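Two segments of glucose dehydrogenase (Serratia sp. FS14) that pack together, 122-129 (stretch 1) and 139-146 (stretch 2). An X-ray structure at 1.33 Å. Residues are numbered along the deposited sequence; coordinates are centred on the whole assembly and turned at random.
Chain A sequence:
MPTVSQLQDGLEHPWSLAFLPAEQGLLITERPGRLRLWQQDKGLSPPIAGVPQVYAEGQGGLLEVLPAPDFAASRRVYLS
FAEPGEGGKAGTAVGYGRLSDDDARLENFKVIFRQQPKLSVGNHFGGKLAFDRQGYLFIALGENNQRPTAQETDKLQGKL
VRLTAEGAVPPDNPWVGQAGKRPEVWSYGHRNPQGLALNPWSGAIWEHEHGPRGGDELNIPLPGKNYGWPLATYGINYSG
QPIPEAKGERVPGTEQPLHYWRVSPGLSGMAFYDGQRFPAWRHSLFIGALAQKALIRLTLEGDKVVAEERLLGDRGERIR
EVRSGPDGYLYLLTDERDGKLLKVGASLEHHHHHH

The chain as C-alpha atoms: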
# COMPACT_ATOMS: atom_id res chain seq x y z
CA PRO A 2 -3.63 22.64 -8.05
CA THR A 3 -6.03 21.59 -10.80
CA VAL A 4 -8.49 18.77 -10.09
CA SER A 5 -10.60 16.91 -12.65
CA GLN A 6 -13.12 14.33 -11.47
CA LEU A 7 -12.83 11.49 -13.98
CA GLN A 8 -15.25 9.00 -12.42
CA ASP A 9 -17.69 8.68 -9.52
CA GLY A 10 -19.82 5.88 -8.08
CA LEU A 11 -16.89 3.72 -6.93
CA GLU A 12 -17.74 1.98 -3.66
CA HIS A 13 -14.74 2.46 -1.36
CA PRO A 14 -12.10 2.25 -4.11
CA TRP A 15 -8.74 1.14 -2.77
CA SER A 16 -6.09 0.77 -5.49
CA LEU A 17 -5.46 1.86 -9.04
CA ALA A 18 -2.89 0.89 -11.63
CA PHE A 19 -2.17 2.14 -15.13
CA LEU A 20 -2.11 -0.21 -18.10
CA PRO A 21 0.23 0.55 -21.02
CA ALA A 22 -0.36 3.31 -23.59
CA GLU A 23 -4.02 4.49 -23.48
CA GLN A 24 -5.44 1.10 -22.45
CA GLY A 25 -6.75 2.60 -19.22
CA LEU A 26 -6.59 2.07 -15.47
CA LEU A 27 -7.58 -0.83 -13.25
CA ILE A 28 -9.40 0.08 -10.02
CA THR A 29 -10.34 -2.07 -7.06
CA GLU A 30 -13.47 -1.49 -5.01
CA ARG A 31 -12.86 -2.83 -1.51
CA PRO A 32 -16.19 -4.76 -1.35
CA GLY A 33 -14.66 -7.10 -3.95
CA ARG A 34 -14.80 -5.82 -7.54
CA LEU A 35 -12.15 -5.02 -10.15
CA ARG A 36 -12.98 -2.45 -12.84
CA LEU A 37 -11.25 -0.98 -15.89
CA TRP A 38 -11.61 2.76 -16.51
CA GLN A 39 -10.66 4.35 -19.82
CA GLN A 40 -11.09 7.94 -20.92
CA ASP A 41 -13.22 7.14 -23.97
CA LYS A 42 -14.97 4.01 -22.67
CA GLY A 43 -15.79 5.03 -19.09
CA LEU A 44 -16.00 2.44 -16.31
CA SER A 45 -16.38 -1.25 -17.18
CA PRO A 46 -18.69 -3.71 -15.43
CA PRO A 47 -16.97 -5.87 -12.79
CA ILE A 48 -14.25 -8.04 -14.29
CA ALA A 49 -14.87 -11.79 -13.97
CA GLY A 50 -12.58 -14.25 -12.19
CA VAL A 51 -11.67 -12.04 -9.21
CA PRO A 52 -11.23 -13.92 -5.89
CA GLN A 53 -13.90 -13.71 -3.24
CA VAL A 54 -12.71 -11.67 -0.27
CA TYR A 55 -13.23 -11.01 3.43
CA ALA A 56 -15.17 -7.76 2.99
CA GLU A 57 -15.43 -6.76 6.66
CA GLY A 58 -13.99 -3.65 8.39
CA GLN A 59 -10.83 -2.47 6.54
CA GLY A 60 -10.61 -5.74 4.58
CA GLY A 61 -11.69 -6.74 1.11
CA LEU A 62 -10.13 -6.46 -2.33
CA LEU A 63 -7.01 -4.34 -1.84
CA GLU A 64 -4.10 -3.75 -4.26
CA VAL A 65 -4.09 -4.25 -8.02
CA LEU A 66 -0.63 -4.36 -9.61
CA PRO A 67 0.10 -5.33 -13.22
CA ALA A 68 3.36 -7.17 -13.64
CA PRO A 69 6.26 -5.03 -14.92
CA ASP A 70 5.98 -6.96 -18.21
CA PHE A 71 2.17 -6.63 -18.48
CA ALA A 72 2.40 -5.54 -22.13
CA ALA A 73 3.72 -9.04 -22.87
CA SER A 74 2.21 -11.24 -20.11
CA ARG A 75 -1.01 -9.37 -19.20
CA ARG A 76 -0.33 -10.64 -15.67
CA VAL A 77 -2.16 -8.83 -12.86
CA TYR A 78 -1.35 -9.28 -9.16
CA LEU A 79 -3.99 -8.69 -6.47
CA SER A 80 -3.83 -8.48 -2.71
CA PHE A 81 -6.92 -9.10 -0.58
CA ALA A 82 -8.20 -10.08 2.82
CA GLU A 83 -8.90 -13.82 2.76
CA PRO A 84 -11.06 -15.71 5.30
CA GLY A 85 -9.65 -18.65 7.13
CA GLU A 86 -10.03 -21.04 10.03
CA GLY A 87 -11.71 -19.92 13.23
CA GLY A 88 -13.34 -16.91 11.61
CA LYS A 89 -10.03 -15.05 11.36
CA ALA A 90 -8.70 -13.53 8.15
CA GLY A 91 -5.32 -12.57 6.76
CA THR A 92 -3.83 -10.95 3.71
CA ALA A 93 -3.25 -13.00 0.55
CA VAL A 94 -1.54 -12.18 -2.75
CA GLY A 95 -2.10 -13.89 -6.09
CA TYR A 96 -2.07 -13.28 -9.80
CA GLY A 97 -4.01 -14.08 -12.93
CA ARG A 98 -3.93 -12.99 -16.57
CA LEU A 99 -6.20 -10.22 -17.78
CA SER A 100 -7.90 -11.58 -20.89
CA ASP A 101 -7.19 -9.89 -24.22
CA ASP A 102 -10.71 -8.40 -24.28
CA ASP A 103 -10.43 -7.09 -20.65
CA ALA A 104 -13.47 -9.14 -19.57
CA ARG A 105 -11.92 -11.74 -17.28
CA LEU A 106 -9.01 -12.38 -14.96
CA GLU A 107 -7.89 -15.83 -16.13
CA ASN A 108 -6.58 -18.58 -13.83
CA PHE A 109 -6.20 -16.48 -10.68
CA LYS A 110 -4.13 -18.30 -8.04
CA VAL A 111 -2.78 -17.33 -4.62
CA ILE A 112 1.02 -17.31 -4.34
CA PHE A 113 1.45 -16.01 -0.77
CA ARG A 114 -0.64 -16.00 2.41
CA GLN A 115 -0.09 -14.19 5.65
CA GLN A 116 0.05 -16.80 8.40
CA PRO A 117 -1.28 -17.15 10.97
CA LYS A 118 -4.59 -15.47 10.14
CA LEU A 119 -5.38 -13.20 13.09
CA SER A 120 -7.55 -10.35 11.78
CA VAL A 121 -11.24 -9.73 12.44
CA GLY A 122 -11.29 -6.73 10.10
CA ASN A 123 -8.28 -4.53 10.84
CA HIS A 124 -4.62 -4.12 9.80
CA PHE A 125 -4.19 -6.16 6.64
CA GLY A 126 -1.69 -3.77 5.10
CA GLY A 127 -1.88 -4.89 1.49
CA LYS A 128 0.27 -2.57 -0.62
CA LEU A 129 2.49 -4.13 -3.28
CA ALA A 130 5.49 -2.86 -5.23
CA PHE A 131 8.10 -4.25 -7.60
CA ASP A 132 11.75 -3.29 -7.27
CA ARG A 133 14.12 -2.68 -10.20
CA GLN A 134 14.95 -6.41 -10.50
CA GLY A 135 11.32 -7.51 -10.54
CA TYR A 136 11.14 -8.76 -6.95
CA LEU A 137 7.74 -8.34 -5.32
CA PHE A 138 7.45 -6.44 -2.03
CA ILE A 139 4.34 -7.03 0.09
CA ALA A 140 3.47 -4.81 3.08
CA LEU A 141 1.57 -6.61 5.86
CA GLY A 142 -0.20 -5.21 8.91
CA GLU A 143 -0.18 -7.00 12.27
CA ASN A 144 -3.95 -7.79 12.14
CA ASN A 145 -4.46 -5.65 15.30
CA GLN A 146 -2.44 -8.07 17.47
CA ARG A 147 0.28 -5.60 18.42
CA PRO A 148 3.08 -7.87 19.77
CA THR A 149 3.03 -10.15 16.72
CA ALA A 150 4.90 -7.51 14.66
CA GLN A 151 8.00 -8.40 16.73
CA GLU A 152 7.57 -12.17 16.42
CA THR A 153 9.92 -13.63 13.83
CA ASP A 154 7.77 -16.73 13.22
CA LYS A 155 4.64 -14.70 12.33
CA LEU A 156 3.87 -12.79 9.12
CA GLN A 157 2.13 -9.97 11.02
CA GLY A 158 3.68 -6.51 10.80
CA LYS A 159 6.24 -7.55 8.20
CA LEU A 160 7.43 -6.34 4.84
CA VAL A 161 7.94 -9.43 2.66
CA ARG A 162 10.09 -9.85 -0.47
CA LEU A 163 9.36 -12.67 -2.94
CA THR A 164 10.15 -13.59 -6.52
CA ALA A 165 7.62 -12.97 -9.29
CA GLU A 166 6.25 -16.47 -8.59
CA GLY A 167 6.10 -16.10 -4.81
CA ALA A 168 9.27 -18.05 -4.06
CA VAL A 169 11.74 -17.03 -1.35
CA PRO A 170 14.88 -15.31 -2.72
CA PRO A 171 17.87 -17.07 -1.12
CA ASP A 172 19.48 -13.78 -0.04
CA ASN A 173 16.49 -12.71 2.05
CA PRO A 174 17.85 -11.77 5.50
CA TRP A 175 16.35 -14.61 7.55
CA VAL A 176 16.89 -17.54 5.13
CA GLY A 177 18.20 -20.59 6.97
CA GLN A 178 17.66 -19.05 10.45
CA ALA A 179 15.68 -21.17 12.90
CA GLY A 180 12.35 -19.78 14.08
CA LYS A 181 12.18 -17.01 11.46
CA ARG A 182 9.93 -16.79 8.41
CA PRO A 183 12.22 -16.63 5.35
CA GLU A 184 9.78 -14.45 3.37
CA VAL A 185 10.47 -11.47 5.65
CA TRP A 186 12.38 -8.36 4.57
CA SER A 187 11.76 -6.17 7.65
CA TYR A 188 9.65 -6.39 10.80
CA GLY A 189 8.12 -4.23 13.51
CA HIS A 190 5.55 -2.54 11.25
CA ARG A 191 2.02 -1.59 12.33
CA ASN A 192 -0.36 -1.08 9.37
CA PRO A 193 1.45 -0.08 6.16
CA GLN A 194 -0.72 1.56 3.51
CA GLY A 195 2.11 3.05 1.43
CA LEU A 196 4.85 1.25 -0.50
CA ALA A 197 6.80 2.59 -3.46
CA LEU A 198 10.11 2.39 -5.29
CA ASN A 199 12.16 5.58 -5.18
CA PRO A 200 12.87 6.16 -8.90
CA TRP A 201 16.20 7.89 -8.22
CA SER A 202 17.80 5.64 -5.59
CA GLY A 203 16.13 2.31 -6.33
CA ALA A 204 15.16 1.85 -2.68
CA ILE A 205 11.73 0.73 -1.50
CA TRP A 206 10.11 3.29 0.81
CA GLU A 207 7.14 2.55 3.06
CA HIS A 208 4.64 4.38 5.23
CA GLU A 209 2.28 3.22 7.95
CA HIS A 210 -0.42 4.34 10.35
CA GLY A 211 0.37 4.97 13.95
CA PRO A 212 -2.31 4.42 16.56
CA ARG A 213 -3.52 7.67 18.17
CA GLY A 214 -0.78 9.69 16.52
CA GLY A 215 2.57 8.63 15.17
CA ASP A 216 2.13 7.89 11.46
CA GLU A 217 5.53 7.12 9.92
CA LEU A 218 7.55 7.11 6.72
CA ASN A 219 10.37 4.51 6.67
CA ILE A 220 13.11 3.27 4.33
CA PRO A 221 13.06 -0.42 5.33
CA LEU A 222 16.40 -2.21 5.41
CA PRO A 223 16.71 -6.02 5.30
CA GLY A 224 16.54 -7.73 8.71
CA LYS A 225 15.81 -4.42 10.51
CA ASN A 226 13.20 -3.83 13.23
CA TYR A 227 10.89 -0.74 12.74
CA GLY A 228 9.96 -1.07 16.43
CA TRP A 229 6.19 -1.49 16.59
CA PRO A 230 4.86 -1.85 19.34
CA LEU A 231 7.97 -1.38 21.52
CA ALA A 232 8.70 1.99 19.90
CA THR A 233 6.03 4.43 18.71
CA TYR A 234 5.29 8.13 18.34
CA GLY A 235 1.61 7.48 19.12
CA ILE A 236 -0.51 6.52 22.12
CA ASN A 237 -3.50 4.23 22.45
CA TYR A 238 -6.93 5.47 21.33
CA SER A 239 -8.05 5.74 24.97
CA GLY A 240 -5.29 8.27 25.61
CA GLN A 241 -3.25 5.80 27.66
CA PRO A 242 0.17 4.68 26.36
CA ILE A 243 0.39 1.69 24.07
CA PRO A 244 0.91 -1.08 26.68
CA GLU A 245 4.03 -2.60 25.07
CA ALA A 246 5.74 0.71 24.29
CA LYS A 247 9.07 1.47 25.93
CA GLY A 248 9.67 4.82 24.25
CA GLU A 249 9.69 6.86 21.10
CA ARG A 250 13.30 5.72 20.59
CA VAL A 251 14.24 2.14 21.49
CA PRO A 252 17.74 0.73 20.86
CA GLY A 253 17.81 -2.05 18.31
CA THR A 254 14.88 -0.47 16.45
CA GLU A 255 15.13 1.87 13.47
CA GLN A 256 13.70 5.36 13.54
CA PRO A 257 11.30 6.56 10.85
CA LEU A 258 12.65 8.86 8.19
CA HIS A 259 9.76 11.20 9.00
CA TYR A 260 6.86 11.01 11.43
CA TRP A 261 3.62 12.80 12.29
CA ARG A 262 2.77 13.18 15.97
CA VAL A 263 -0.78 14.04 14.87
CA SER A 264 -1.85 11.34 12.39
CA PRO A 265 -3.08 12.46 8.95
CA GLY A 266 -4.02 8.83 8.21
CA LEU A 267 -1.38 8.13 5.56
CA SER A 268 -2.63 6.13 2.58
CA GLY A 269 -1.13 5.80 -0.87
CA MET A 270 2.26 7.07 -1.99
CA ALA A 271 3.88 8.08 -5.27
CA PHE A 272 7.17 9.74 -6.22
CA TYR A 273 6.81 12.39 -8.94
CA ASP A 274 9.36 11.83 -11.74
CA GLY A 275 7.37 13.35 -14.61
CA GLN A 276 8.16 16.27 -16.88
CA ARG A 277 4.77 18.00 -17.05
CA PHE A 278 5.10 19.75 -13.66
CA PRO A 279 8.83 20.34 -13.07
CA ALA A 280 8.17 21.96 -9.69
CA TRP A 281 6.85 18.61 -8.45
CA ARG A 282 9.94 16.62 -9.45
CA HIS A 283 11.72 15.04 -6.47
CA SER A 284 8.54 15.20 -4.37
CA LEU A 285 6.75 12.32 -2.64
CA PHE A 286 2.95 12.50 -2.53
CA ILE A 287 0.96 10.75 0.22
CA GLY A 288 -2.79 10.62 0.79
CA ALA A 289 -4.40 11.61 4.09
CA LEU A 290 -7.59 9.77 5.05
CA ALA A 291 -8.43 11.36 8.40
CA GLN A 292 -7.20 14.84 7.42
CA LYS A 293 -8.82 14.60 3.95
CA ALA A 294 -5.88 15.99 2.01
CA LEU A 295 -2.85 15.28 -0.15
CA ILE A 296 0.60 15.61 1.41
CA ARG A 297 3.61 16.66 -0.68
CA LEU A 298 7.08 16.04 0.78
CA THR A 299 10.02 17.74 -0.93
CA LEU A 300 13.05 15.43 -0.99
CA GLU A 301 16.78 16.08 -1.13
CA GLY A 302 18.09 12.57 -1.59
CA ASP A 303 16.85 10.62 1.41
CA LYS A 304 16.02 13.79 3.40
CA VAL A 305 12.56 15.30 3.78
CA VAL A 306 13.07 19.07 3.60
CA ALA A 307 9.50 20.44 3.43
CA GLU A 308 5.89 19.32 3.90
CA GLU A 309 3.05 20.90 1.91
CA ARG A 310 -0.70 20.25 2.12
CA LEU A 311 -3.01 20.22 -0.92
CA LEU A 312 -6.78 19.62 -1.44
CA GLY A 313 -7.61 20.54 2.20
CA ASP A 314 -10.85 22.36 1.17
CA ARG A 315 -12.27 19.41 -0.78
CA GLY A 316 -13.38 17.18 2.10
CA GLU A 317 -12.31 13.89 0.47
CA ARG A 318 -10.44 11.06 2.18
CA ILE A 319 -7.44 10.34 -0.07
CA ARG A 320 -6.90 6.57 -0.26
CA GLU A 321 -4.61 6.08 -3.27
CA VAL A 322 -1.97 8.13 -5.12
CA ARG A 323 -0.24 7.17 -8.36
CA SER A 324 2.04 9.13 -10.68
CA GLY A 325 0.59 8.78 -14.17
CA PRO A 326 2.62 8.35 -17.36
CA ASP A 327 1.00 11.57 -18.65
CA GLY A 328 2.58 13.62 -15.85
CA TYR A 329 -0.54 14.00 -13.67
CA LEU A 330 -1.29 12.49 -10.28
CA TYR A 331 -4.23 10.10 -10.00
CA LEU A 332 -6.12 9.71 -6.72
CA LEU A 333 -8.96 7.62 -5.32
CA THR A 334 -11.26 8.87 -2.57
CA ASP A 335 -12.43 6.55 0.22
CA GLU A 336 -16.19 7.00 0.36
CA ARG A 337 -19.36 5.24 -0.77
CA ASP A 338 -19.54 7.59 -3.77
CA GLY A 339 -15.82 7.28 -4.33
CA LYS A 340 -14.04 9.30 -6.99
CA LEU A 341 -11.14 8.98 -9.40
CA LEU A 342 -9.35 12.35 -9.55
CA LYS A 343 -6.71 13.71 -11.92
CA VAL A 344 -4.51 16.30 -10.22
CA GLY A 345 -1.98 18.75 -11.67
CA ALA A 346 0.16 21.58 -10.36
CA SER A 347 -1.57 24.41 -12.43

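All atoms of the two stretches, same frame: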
# COMPACT_ATOMS: atom_id res chain seq x y z
N GLY A 122 -10.88 -7.87 10.90
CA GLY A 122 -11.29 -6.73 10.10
C GLY A 122 -10.27 -5.62 9.98
O GLY A 122 -10.41 -4.75 9.11
N ASN A 123 -9.24 -5.62 10.82
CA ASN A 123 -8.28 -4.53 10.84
C ASN A 123 -6.85 -4.98 10.49
O ASN A 123 -6.47 -6.14 10.71
CB ASN A 123 -8.28 -3.81 12.20
CG ASN A 123 -9.55 -3.02 12.43
OD1 ASN A 123 -9.79 -2.01 11.78
ND2 ASN A 123 -10.38 -3.49 13.36
N HIS A 124 -6.09 -4.04 9.93
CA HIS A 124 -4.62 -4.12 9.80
C HIS A 124 -4.17 -5.27 8.90
O HIS A 124 -3.38 -6.14 9.29
CB HIS A 124 -3.92 -4.16 11.16
CG HIS A 124 -4.11 -2.92 11.97
ND1 HIS A 124 -3.43 -2.71 13.15
CD2 HIS A 124 -4.87 -1.82 11.77
CE1 HIS A 124 -3.78 -1.54 13.66
NE2 HIS A 124 -4.65 -0.97 12.84
N PHE A 125 -4.66 -5.25 7.67
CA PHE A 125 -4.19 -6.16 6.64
C PHE A 125 -2.94 -5.64 5.94
O PHE A 125 -2.22 -6.42 5.32
CB PHE A 125 -5.30 -6.39 5.61
CG PHE A 125 -6.48 -7.14 6.17
CD1 PHE A 125 -6.40 -8.52 6.34
CD2 PHE A 125 -7.65 -6.49 6.57
CE1 PHE A 125 -7.46 -9.24 6.87
CE2 PHE A 125 -8.72 -7.21 7.11
CZ PHE A 125 -8.62 -8.58 7.25
N GLY A 126 -2.67 -4.34 6.01
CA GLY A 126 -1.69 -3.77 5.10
C GLY A 126 -2.20 -3.91 3.68
O GLY A 126 -3.34 -3.52 3.37
N GLY A 127 -1.40 -4.49 2.80
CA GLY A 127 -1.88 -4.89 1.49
C GLY A 127 -1.20 -4.22 0.32
O GLY A 127 -1.42 -4.66 -0.82
N LYS A 128 -0.39 -3.20 0.52
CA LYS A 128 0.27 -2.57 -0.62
C LYS A 128 1.33 -3.48 -1.21
O LYS A 128 1.94 -4.31 -0.52
CB LYS A 128 0.88 -1.22 -0.23
CG LYS A 128 -0.10 -0.15 0.31
CD LYS A 128 -1.31 0.10 -0.57
CE LYS A 128 -1.11 1.24 -1.55
NZ LYS A 128 -2.33 1.40 -2.41
N LEU A 129 1.54 -3.33 -2.51
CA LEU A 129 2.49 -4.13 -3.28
C LEU A 129 3.38 -3.19 -4.08
O LEU A 129 2.95 -2.11 -4.50
CB LEU A 129 1.75 -5.01 -4.30
CG LEU A 129 0.69 -5.95 -3.75
CD1 LEU A 129 -0.02 -6.65 -4.88
CD2 LEU A 129 1.29 -6.97 -2.79
N ILE A 139 5.70 -6.93 -0.43
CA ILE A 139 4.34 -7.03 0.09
C ILE A 139 4.36 -6.47 1.51
O ILE A 139 5.08 -6.98 2.38
CB ILE A 139 3.87 -8.49 0.12
CG1 ILE A 139 3.99 -9.14 -1.27
CG2 ILE A 139 2.47 -8.58 0.66
CD1 ILE A 139 3.89 -10.65 -1.23
N ALA A 140 3.53 -5.45 1.77
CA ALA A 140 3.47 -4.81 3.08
C ALA A 140 2.30 -5.40 3.87
O ALA A 140 1.15 -5.35 3.40
CB ALA A 140 3.32 -3.30 2.92
N LEU A 141 2.57 -5.93 5.05
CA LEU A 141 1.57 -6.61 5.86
C LEU A 141 1.38 -5.93 7.21
O LEU A 141 2.35 -5.67 7.93
CB LEU A 141 1.97 -8.06 6.09
CG LEU A 141 2.14 -8.91 4.83
CD1 LEU A 141 2.75 -10.26 5.17
CD2 LEU A 141 0.80 -9.10 4.13
N GLY A 142 0.11 -5.66 7.57
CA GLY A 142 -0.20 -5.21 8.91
C GLY A 142 -0.13 -6.35 9.91
O GLY A 142 0.02 -7.52 9.57
N GLU A 143 -0.24 -5.98 11.19
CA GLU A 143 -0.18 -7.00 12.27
C GLU A 143 -1.58 -7.47 12.72
O GLU A 143 -1.65 -8.04 13.78
CB GLU A 143 0.72 -6.60 13.46
CG GLU A 143 0.68 -5.14 13.90
CD GLU A 143 -0.64 -4.56 14.38
OE1 GLU A 143 -1.62 -4.70 13.68
OE2 GLU A 143 -0.64 -3.90 15.41
N ASN A 144 -2.62 -7.24 11.90
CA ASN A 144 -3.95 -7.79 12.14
C ASN A 144 -4.58 -7.29 13.44
O ASN A 144 -5.56 -7.89 13.93
CB ASN A 144 -3.95 -9.34 12.15
CG ASN A 144 -3.64 -9.99 10.79
OD1 ASN A 144 -3.51 -11.22 10.74
ND2 ASN A 144 -3.51 -9.23 9.71
N ASN A 145 -4.03 -6.22 14.02
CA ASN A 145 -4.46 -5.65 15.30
C ASN A 145 -4.06 -6.51 16.49
O ASN A 145 -4.67 -6.39 17.56
CB ASN A 145 -5.95 -5.25 15.34
CG ASN A 145 -6.21 -4.12 16.30
OD1 ASN A 145 -5.31 -3.34 16.65
ND2 ASN A 145 -7.45 -4.02 16.76
N GLN A 146 -3.05 -7.35 16.35
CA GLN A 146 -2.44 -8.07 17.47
C GLN A 146 -1.03 -7.50 17.62
O GLN A 146 -0.07 -7.98 17.03
CB GLN A 146 -2.43 -9.57 17.20
CG GLN A 146 -3.84 -10.15 17.07
CD GLN A 146 -4.62 -10.06 18.38
OE1 GLN A 146 -4.05 -10.18 19.46
NE2 GLN A 146 -5.92 -9.84 18.28
O HOH W 1 -8.52 -7.23 13.32
O HOH W 2 -9.37 -5.95 15.53

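The two stretches run antiparallel and are held mainly by a ladder of backbone hydrogen bonds, with a histidine–glutamate pair at one end and a small apolar contact at the other. Their end-to-end directions differ by 171°, and the contact buries 515 Å² in total.

At the apolar end, Leu129 and Ile139 form an antiparallel bridge as a non-hydrogen-bonded pair. Their side chains lie on the same face of the sheet, and Leu129 CD2 meets Ile139 CG1 at 3.8 Å. These apolar side chains carry no polar atoms that would need a partner, so they suit a buried place.

Ala140 N donates to Lys128 O at 3.0 Å, and Gly127 N donates to Ala140 O at 2.8 Å. Ala140 is thus bonded through both its amide and its carbonyl. A longer, weak bond follows, from Gly142 N to Phe125 O at 3.3 Å. The CA-to-CB bond of Lys128 points sideways, and the end of its side chain leads away, where NZ has a partner elsewhere in the structure. Its buried backbone N finds no partner.

Glycines allow this close approach. The CA atoms of Gly126 and Gly142 are 4.3 Å apart. A CB on Gly126 would point toward the other stretch and lie 2.5 Å from Ala140 O. One on Gly142 would lie 2.4 Å from His124 O. Gly127 is different: a CB there would point away, but its backbone angles would jam it against the preceding carbonyl.

His124 is buried and points its CB toward stretch 2. Its ND1 donates to Glu143 OE1 at 2.7 Å, with the acceptor at the ring edge, near its plane. The CB of Glu143 points away, but chi1 and chi2 are both p and the end of the side chain comes nearer. The same OE1 accepts from Asn145 N at 2.9 Å, so one carboxylate oxygen both binds the histidine and braces the turn. That turn, type I' from Glu143 to Gln146, is closed by Gln146 N to Glu143 O at 3.0 Å. Asn144 and Asn145 occupy its middle with positive phi, which asparagine tolerates well.

Asn144 grips His124 O twice, through its N at 2.9 Å and its ND2 at 3.1 Å. Its CA also makes a CA-H...O contact with Asn123 O at 3.3 Å.

Water completes the more open edge. Water 1 accepts from Asn123 N at 3.1 Å and donates to Asn144 O at 3.1 Å. Water 2 accepts from Asn145 ND2 at 3.0 Å and, weakly, from Asn123 ND2 at 3.4 Å.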